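Local coordinates for flavohemoprotein (Vibrio cholerae O1 biovar El Tor, PDB 4EH1), which probably detoxifies nitric oxide, oxidising it to nitrate with O2 and NAD(P)H, with this chain as the FAD-carrying reductase domain, at residues A[6-11]-A[91-96]; A[42-47]-A[97-102]; A[147-152]-A[188-193]. All coordinates share one frame; numbering follows the deposited sequence.

Interaction 1: A[6-11]-A[91-96]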
loop_
_atom_site.group_PDB
_atom_site.type_symbol
_atom_site.label_atom_id
_atom_site.label_comp_id
_atom_site.label_asym_id
_atom_site.label_seq_id
_atom_site.Cartn_x
_atom_site.Cartn_y
_atom_site.Cartn_z
ATOM N N PHE A 6 -14.106 9.907 -8.243
ATOM C CA PHE A 6 -13.726 8.504 -8.146
ATOM C C PHE A 6 -13.458 8.160 -6.707
ATOM O O PHE A 6 -13.236 9.042 -5.888
ATOM C CB PHE A 6 -12.477 8.213 -8.982
ATOM C CG PHE A 6 -12.765 7.965 -10.434
ATOM C CD1 PHE A 6 -13.337 8.969 -11.224
ATOM C CD2 PHE A 6 -12.449 6.740 -11.015
ATOM C CE1 PHE A 6 -13.594 8.759 -12.554
ATOM C CE2 PHE A 6 -12.690 6.512 -12.360
ATOM C CZ PHE A 6 -13.290 7.525 -13.140
ATOM N N VAL A 7 -13.439 6.870 -6.413
ATOM C CA VAL A 7 -13.171 6.374 -5.075
ATOM C C VAL A 7 -11.958 5.443 -5.125
ATOM O O VAL A 7 -11.822 4.623 -6.037
ATOM C CB VAL A 7 -14.403 5.633 -4.520
ATOM C CG1 VAL A 7 -14.167 5.134 -3.093
ATOM C CG2 VAL A 7 -15.593 6.564 -4.577
ATOM N N VAL A 8 -11.064 5.603 -4.155
ATOM C CA VAL A 8 -9.913 4.735 -4.013
ATOM C C VAL A 8 -10.416 3.365 -3.540
ATOM O O VAL A 8 -10.945 3.239 -2.427
ATOM C CB VAL A 8 -8.925 5.282 -2.967
ATOM C CG1 VAL A 8 -7.726 4.346 -2.823
ATOM C CG2 VAL A 8 -8.494 6.712 -3.316
ATOM N N ARG A 9 -10.263 2.349 -4.384
ATOM C CA ARG A 9 -10.582 0.969 -3.985
ATOM C C ARG A 9 -9.371 0.282 -3.331
ATOM O O ARG A 9 -9.519 -0.577 -2.459
ATOM C CB ARG A 9 -11.016 0.159 -5.200
ATOM C CG ARG A 9 -11.637 -1.190 -4.849
ATOM C CD ARG A 9 -12.153 -1.969 -6.076
ATOM N NE ARG A 9 -11.075 -2.485 -6.922
ATOM C CZ ARG A 9 -10.370 -3.585 -6.657
ATOM N NH1 ARG A 9 -10.628 -4.293 -5.555
ATOM N NH2 ARG A 9 -9.396 -3.977 -7.482
ATOM N N GLU A 10 -8.171 0.682 -3.755
ATOM C CA GLU A 10 -6.932 0.016 -3.340
ATOM C C GLU A 10 -5.812 1.023 -3.303
ATOM O O GLU A 10 -5.752 1.892 -4.176
ATOM C CB GLU A 10 -6.526 -1.016 -4.371
ATOM C CG GLU A 10 -6.297 -2.346 -3.801
ATOM C CD GLU A 10 -7.482 -3.216 -4.032
ATOM O OE1 GLU A 10 -7.698 -3.599 -5.202
ATOM O OE2 GLU A 10 -8.210 -3.491 -3.056
ATOM N N LYS A 11 -4.910 0.852 -2.336
ATOM C CA LYS A 11 -3.739 1.696 -2.143
ATOM C C LYS A 11 -2.546 0.783 -1.839
ATOM O O LYS A 11 -2.367 0.341 -0.720
ATOM C CB LYS A 11 -3.987 2.651 -0.976
ATOM C CG LYS A 11 -3.075 3.856 -0.956
ATOM C CD LYS A 11 -3.470 4.869 0.128
ATOM C CE LYS A 11 -2.402 5.973 0.214
ATOM N NZ LYS A 11 -2.727 6.945 1.268
ATOM N N ASN A 91 -0.363 10.719 2.013
ATOM C CA ASN A 91 -0.644 10.866 3.441
ATOM C C ASN A 91 -2.101 10.947 3.844
ATOM O O ASN A 91 -2.436 10.574 4.950
ATOM C CB ASN A 91 0.083 12.086 4.020
ATOM C CG ASN A 91 1.596 11.950 3.930
ATOM O OD1 ASN A 91 2.123 10.842 3.952
ATOM N ND2 ASN A 91 2.295 13.070 3.810
ATOM N N ASN A 92 -2.963 11.458 2.972
ATOM C CA ASN A 92 -4.309 11.824 3.395
ATOM C C ASN A 92 -5.405 11.064 2.680
ATOM O O ASN A 92 -6.493 10.917 3.205
ATOM C CB ASN A 92 -4.565 13.322 3.152
ATOM C CG ASN A 92 -3.680 14.217 4.004
ATOM O OD1 ASN A 92 -4.141 14.845 4.955
ATOM N ND2 ASN A 92 -2.409 14.274 3.665
ATOM N N VAL A 93 -5.150 10.631 1.455
ATOM C CA VAL A 93 -6.208 10.007 0.690
ATOM C C VAL A 93 -6.229 8.487 0.923
ATOM O O VAL A 93 -5.436 7.758 0.334
ATOM C CB VAL A 93 -6.068 10.341 -0.795
ATOM C CG1 VAL A 93 -7.164 9.622 -1.603
ATOM C CG2 VAL A 93 -6.097 11.875 -0.993
ATOM N N LYS A 94 -7.148 8.029 1.771
ATOM C CA LYS A 94 -7.242 6.612 2.136
ATOM C C LYS A 94 -8.133 5.790 1.208
ATOM O O LYS A 94 -8.936 6.344 0.447
ATOM C CB LYS A 94 -7.816 6.476 3.555
ATOM C CG LYS A 94 -7.201 7.411 4.575
ATOM C CD LYS A 94 -7.642 7.073 6.000
ATOM C CE LYS A 94 -9.129 7.391 6.198
ATOM N NZ LYS A 94 -9.545 8.663 5.504
ATOM N N VAL A 95 -7.993 4.460 1.290
ATOM C CA VAL A 95 -8.991 3.560 0.736
ATOM C C VAL A 95 -10.377 3.955 1.243
ATOM O O VAL A 95 -10.591 4.086 2.454
ATOM C CB VAL A 95 -8.726 2.086 1.125
ATOM C CG1 VAL A 95 -9.861 1.192 0.628
ATOM C CG2 VAL A 95 -7.384 1.610 0.555
ATOM N N GLY A 96 -11.303 4.166 0.312
ATOM C CA GLY A 96 -12.653 4.601 0.660
ATOM C C GLY A 96 -12.779 6.104 0.486
ATOM O O GLY A 96 -13.878 6.616 0.399
#
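The link Val93-Gly96, which leads the chain from helix 84-92 into strand 98-105 of the FAD-binding barrel, lies against Val8 and Lys11 of strand 4-13. At one end Gly96 N donates to Val8 O (2.9 Å, N-H...O 162°), arriving in the carbonyl plane; Val8 also pairs through its backbone with Asp97, continuing the sheet. Val95 and Gly96 are the central residues of a type II turn, and the positive phi of Gly96 (98°) would press a CB against the carbonyl before it. Val8 points at the link: its CG2 meets Val93 CG1 at 3.6 Å, and its CB rests 3.6 Å from Lys94 O. The two methyls of Val95 touch successive parts of the strand, CG1 at 3.6 Å from Arg9 O and CG2 at 3.9 Å from Lys11 CB. From there the Lys11 chain runs fully extended, and NZ reaches Val93 O at 3.0 Å from above the carbonyl plane. NZ also bonds His90 O and Leu89 O of helix 84-92, while Gln12 of the second subunit packs on Val95. A buried ammonium group is thus met by three backbone carbonyls near the helix's C-terminal end, whose partial negative charge probably favours the protonated form.

Interaction 2: A[42-47]-A[97-102]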
loop_
_atom_site.group_PDB
_atom_site.type_symbol
_atom_site.label_atom_id
_atom_site.label_comp_id
_atom_site.label_asym_id
_atom_site.label_seq_id
_atom_site.Cartn_x
_atom_site.Cartn_y
_atom_site.Cartn_z
ATOM N N ILE A 42 -5.585 14.260 -11.686
ATOM C CA ILE A 42 -6.115 14.173 -10.336
ATOM C C ILE A 42 -6.198 15.580 -9.741
ATOM O O ILE A 42 -5.264 16.368 -9.872
ATOM C CB ILE A 42 -5.223 13.305 -9.433
ATOM C CG1 ILE A 42 -5.203 11.841 -9.925
ATOM C CG2 ILE A 42 -5.698 13.366 -7.979
ATOM C CD1 ILE A 42 -6.519 11.078 -9.700
ATOM N N GLU A 43 -7.306 15.890 -9.075
ATOM C CA GLU A 43 -7.465 17.193 -8.452
ATOM C C GLU A 43 -7.861 17.063 -6.994
ATOM O O GLU A 43 -8.802 16.346 -6.645
ATOM C CB GLU A 43 -8.502 18.021 -9.206
ATOM C CG GLU A 43 -9.178 19.091 -8.397
ATOM C CD GLU A 43 -10.312 19.746 -9.190
ATOM O OE1 GLU A 43 -10.041 20.233 -10.311
ATOM O OE2 GLU A 43 -11.473 19.753 -8.709
ATOM N N VAL A 44 -7.134 17.766 -6.139
ATOM C CA VAL A 44 -7.421 17.728 -4.715
ATOM C C VAL A 44 -7.249 19.099 -4.133
ATOM O O VAL A 44 -6.818 20.024 -4.821
ATOM C CB VAL A 44 -6.464 16.781 -3.972
ATOM C CG1 VAL A 44 -6.810 15.317 -4.276
ATOM C CG2 VAL A 44 -5.010 17.083 -4.347
ATOM N N THR A 45 -7.579 19.207 -2.852
ATOM C CA THR A 45 -7.432 20.426 -2.081
ATOM C C THR A 45 -6.631 20.057 -0.850
ATOM O O THR A 45 -7.156 19.452 0.087
ATOM C CB THR A 45 -8.788 20.961 -1.636
ATOM O OG1 THR A 45 -9.590 21.176 -2.797
ATOM C CG2 THR A 45 -8.632 22.274 -0.859
ATOM N N PRO A 46 -5.340 20.383 -0.864
ATOM C CA PRO A 46 -4.449 19.977 0.230
ATOM C C PRO A 46 -4.796 20.622 1.576
ATOM O O PRO A 46 -5.530 21.618 1.607
ATOM C CB PRO A 46 -3.069 20.403 -0.278
ATOM C CG PRO A 46 -3.218 20.310 -1.811
ATOM C CD PRO A 46 -4.603 20.856 -2.050
ATOM N N GLU A 47 -4.293 20.030 2.663
ATOM C CA GLU A 47 -4.560 20.489 4.030
ATOM C C GLU A 47 -4.398 22.010 4.236
ATOM O O GLU A 47 -5.065 22.602 5.092
ATOM C CB GLU A 47 -3.735 19.685 5.054
ATOM C CG GLU A 47 -4.333 18.312 5.409
ATOM C CD GLU A 47 -3.774 17.708 6.713
ATOM O OE1 GLU A 47 -4.484 17.735 7.743
ATOM O OE2 GLU A 47 -2.634 17.187 6.707
ATOM N N ASP A 97 -11.661 6.829 0.433
ATOM C CA ASP A 97 -11.759 8.282 0.272
ATOM C C ASP A 97 -11.980 8.570 -1.190
ATOM O O ASP A 97 -11.786 7.693 -2.027
ATOM C CB ASP A 97 -10.514 9.012 0.797
ATOM C CG ASP A 97 -10.448 9.037 2.337
ATOM O OD1 ASP A 97 -11.490 8.741 2.970
ATOM O OD2 ASP A 97 -9.362 9.354 2.906
ATOM N N SER A 98 -12.388 9.786 -1.513
ATOM C CA SER A 98 -12.629 10.129 -2.915
ATOM C C SER A 98 -11.784 11.296 -3.450
ATOM O O SER A 98 -11.268 12.119 -2.683
ATOM C CB SER A 98 -14.109 10.395 -3.133
ATOM O OG SER A 98 -14.463 11.595 -2.496
ATOM N N VAL A 99 -11.626 11.337 -4.772
ATOM C CA VAL A 99 -10.872 12.390 -5.432
ATOM C C VAL A 99 -11.591 12.765 -6.690
ATOM O O VAL A 99 -12.482 12.068 -7.105
ATOM C CB VAL A 99 -9.458 11.935 -5.867
ATOM C CG1 VAL A 99 -8.634 11.485 -4.670
ATOM C CG2 VAL A 99 -9.549 10.844 -6.918
ATOM N N LYS A 100 -11.195 13.874 -7.303
ATOM C CA LYS A 100 -11.792 14.280 -8.560
ATOM C C LYS A 100 -10.809 13.954 -9.665
ATOM O O LYS A 100 -9.614 14.268 -9.561
ATOM C CB LYS A 100 -12.075 15.764 -8.532
ATOM C CG LYS A 100 -12.835 16.203 -7.296
ATOM C CD LYS A 100 -14.250 15.647 -7.279
ATOM C CE LYS A 100 -14.762 15.505 -5.857
ATOM N NZ LYS A 100 -16.198 15.099 -5.823
ATOM N N LEU A 101 -11.317 13.339 -10.722
ATOM C CA LEU A 101 -10.483 12.749 -11.755
ATOM C C LEU A 101 -10.879 13.209 -13.160
ATOM O O LEU A 101 -12.055 13.182 -13.516
ATOM C CB LEU A 101 -10.598 11.225 -11.693
ATOM C CG LEU A 101 -9.700 10.450 -12.653
ATOM C CD1 LEU A 101 -9.237 9.158 -12.013
ATOM C CD2 LEU A 101 -10.444 10.151 -13.979
ATOM N N TYR A 102 -9.880 13.559 -13.967
ATOM C CA TYR A 102 -10.113 14.040 -15.319
ATOM C C TYR A 102 -9.735 12.951 -16.277
ATOM O O TYR A 102 -8.855 12.169 -15.991
ATOM C CB TYR A 102 -9.280 15.280 -15.603
ATOM C CG TYR A 102 -9.783 16.459 -14.850
ATOM C CD1 TYR A 102 -9.407 16.671 -13.523
ATOM C CD2 TYR A 102 -10.656 17.363 -15.444
ATOM C CE1 TYR A 102 -9.880 17.777 -12.805
ATOM C CE2 TYR A 102 -11.125 18.477 -14.738
ATOM C CZ TYR A 102 -10.732 18.670 -13.416
ATOM O OH TYR A 102 -11.185 19.764 -12.712
HETATM O O HOH W 1 -10.531 15.890 -4.730
#
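Ile42 and Glu43 of strand 39-44 pair antiparallel with Leu101 and Lys100 of strand 98-105, two neighbours in the sheet of the FAD-binding barrel. Glu43 and Lys100 form the hydrogen-bonded pair, with Glu43 N donating to Lys100 O (2.9 Å, 156°). The return link runs through a water, which donates to Glu43 O at 2.6 Å and takes a weak bond from Lys100 N at 3.3 Å; beyond it the strands diverge toward Val44 and Val99. Ile42 and Leu101 make the non-hydrogen-bonded pair, and their side chains share the barrel face that also carries Tyr57, an FAD-binding residue by similarity. There Ile42 CD1 touches two methyls, Leu101 CD1 and Val99 CG2, each 4.1 Å away. Glu43 and Lys100 face the other side of the sheet. Glu43 CG is anti to the backbone N (chi1 155°) and the chain stays extended to CD, which brings the carboxylate to Tyr102; the tyrosine OH donates to OE1 at 2.7 Å from above the carboxylate plane. Glu43 CB lies in the ring plane at the tyrosine edge, 3.9 Å from Tyr102 CE1. Arg52 forms a salt bridge with the same OE1, so a cation and a phenol share one carboxylate oxygen, while Lys100 NZ turns off to Thr5.

Interaction 3: A[147-152]-A[188-193]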
loop_
_atom_site.group_PDB
_atom_site.type_symbol
_atom_site.label_atom_id
_atom_site.label_comp_id
_atom_site.label_asym_id
_atom_site.label_seq_id
_atom_site.Cartn_x
_atom_site.Cartn_y
_atom_site.Cartn_z
ATOM N N LEU A 147 13.808 -2.195 -20.292
ATOM C CA LEU A 147 15.055 -1.694 -19.695
ATOM C C LEU A 147 14.692 -0.648 -18.646
ATOM O O LEU A 147 13.989 0.323 -18.949
ATOM C CB LEU A 147 15.986 -1.103 -20.756
ATOM C CG LEU A 147 16.304 -1.949 -22.009
ATOM C CD1 LEU A 147 17.139 -1.155 -22.994
ATOM C CD2 LEU A 147 17.020 -3.236 -21.681
ATOM N N TYR A 148 15.165 -0.853 -17.418
ATOM C CA TYR A 148 14.731 -0.052 -16.275
ATOM C C TYR A 148 15.929 0.385 -15.404
ATOM O O TYR A 148 16.819 -0.426 -15.096
ATOM C CB TYR A 148 13.725 -0.840 -15.409
ATOM C CG TYR A 148 13.132 0.004 -14.280
ATOM C CD1 TYR A 148 12.451 1.183 -14.557
ATOM C CD2 TYR A 148 13.301 -0.355 -12.936
ATOM C CE1 TYR A 148 11.935 1.993 -13.531
ATOM C CE2 TYR A 148 12.793 0.456 -11.887
ATOM C CZ TYR A 148 12.097 1.608 -12.203
ATOM O OH TYR A 148 11.565 2.396 -11.212
ATOM N N ALA A 149 15.951 1.663 -15.029
ATOM C CA ALA A 149 16.979 2.187 -14.125
ATOM C C ALA A 149 16.329 2.799 -12.887
ATOM O O ALA A 149 15.388 3.573 -12.983
ATOM C CB ALA A 149 17.861 3.220 -14.842
ATOM N N CYS A 150 16.815 2.442 -11.711
ATOM C CA CYS A 150 16.355 3.118 -10.532
ATOM C C CYS A 150 17.555 3.237 -9.603
ATOM O O CYS A 150 18.653 2.816 -9.952
ATOM C CB CYS A 150 15.157 2.396 -9.889
ATOM S SG CYS A 150 15.537 0.665 -9.479
ATOM N N ASN A 151 17.368 3.845 -8.436
ATOM C CA ASN A 151 18.514 4.119 -7.592
ATOM C C ASN A 151 19.010 2.890 -6.826
ATOM O O ASN A 151 20.201 2.766 -6.563
ATOM C CB ASN A 151 18.184 5.236 -6.612
ATOM C CG ASN A 151 17.928 6.565 -7.309
ATOM O OD1 ASN A 151 18.393 6.786 -8.421
ATOM N ND2 ASN A 151 17.185 7.452 -6.651
ATOM N N SER A 152 18.083 2.014 -6.439
ATOM C CA SER A 152 18.387 0.884 -5.570
ATOM C C SER A 152 17.219 -0.097 -5.484
ATOM O O SER A 152 16.121 0.171 -6.008
ATOM C CB SER A 152 18.707 1.383 -4.161
ATOM O OG SER A 152 17.560 1.970 -3.558
ATOM N N GLY A 188 25.091 1.082 -11.878
ATOM C CA GLY A 188 25.536 2.268 -12.582
ATOM C C GLY A 188 24.510 2.856 -13.523
ATOM O O GLY A 188 23.318 2.583 -13.399
ATOM N N GLU A 189 24.970 3.672 -14.461
ATOM C CA GLU A 189 24.068 4.237 -15.452
ATOM C C GLU A 189 23.757 3.206 -16.537
ATOM O O GLU A 189 24.549 2.291 -16.830
ATOM C CB GLU A 189 24.625 5.529 -16.069
ATOM C CG GLU A 189 24.715 6.723 -15.087
ATOM C CD GLU A 189 23.342 7.272 -14.623
ATOM O OE1 GLU A 189 22.533 7.683 -15.493
ATOM O OE2 GLU A 189 23.076 7.314 -13.387
ATOM N N MET A 190 22.584 3.373 -17.124
ATOM C CA MET A 190 22.121 2.513 -18.185
ATOM C C MET A 190 23.007 2.739 -19.410
ATOM O O MET A 190 22.992 3.795 -20.002
ATOM C CB MET A 190 20.667 2.870 -18.526
ATOM C CG MET A 190 20.014 1.840 -19.450
ATOM S SD MET A 190 18.335 2.249 -19.959
ATOM C CE MET A 190 17.376 1.958 -18.453
ATOM N N GLN A 191 23.786 1.750 -19.792
ATOM C CA GLN A 191 24.592 1.890 -20.993
ATOM C C GLN A 191 24.153 0.879 -22.032
ATOM O O GLN A 191 24.097 -0.319 -21.747
ATOM C CB GLN A 191 26.065 1.744 -20.652
ATOM C CG GLN A 191 26.616 3.015 -20.042
ATOM C CD GLN A 191 27.977 2.815 -19.453
ATOM O OE1 GLN A 191 28.125 2.151 -18.428
ATOM N NE2 GLN A 191 28.990 3.381 -20.096
ATOM N N LEU A 192 23.839 1.365 -23.234
ATOM C CA LEU A 192 23.139 0.554 -24.233
ATOM C C LEU A 192 24.028 -0.141 -25.275
ATOM O O LEU A 192 23.565 -1.031 -25.985
ATOM C CB LEU A 192 22.086 1.407 -24.955
ATOM C CG LEU A 192 21.092 2.166 -24.073
ATOM C CD1 LEU A 192 20.325 3.115 -24.960
ATOM C CD2 LEU A 192 20.122 1.242 -23.332
ATOM N N ALA A 193 25.296 0.250 -25.346
ATOM C CA ALA A 193 26.181 -0.097 -26.464
ATOM C C ALA A 193 26.421 -1.580 -26.621
ATOM O O ALA A 193 26.740 -2.048 -27.706
ATOM C CB ALA A 193 27.545 0.624 -26.304
HETATM O O HOH W 2 20.637 3.297 -12.523
#
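Met190 lays its methyl against the backbone of strand 144-150 at Leu147-Ala149. CG lies anti to the backbone N (chi1 -169°), and chi2 keeps the chain straight as far as SD; the bend comes at chi3 (-73°), which swings CE in against the strand. There CE touches main chain as much as side chain: it lies 3.7 Å from Tyr148 C and 3.7 Å from Ala149 N. The two side chains that point toward the loop border it, Ala149 CB at 3.9 Å from Met190 CE and Leu147 CB at 4.1 Å from the same methyl. Farther out, Leu147 and Leu192 meet at an oblique angle through one branch each, CD1 of Leu147 to CD2 of Leu192 at 3.8 Å. Tyr148 points away from the loop, its OH bonded to Gly123 O on the side of the probable NADP(+) site.

This is the parallel sheet of the NAD-binding domain, and the loop 188-193 meets both the sheet and helix 210-223: Met190 packs on Ile120 and Trp176 of the strands and on Phe212 of the helix. Met190 O accepts from Tyr215 OH and Gln219 NE2, while Gln219 OE1 receives Leu192 N, so one amide group grips the loop at two points. At the C-terminal end of strand 144-150 a water donates to Gly188 O at 2.9 Å and to Cys150 O at 3.3 Å.

No direct hydrogen bond crosses between the two segments. The methyl of Met190 therefore meets the strand by dispersion contact alone, while the backbone polarity of the loop at Met190 O and Leu192 N is met by Tyr215 and Gln219 of helix 210-223.

In the fold
From the N terminus, strand 4-13 supplies the first half of interaction 1, which closes a long loop when the chain returns at 91-96 after helix 84-92. Strand 39-44 opens interaction 2 inside that loop, but its partner 97-102 follows 91-96 directly, so the two contacts cross. They touch, with Phe6 N 2.9 Å from Val99 O, and together set strand 98-105 between strands 4-13 and 39-44 in the FAD-binding barrel. Interaction 3 comes later in series and closes a shorter loop within the NAD-binding domain, joining strand 144-150 to the chain after strand 186-187. Its centre lies about 32 Å from that of interaction 1 and about 34 Å from that of interaction 2.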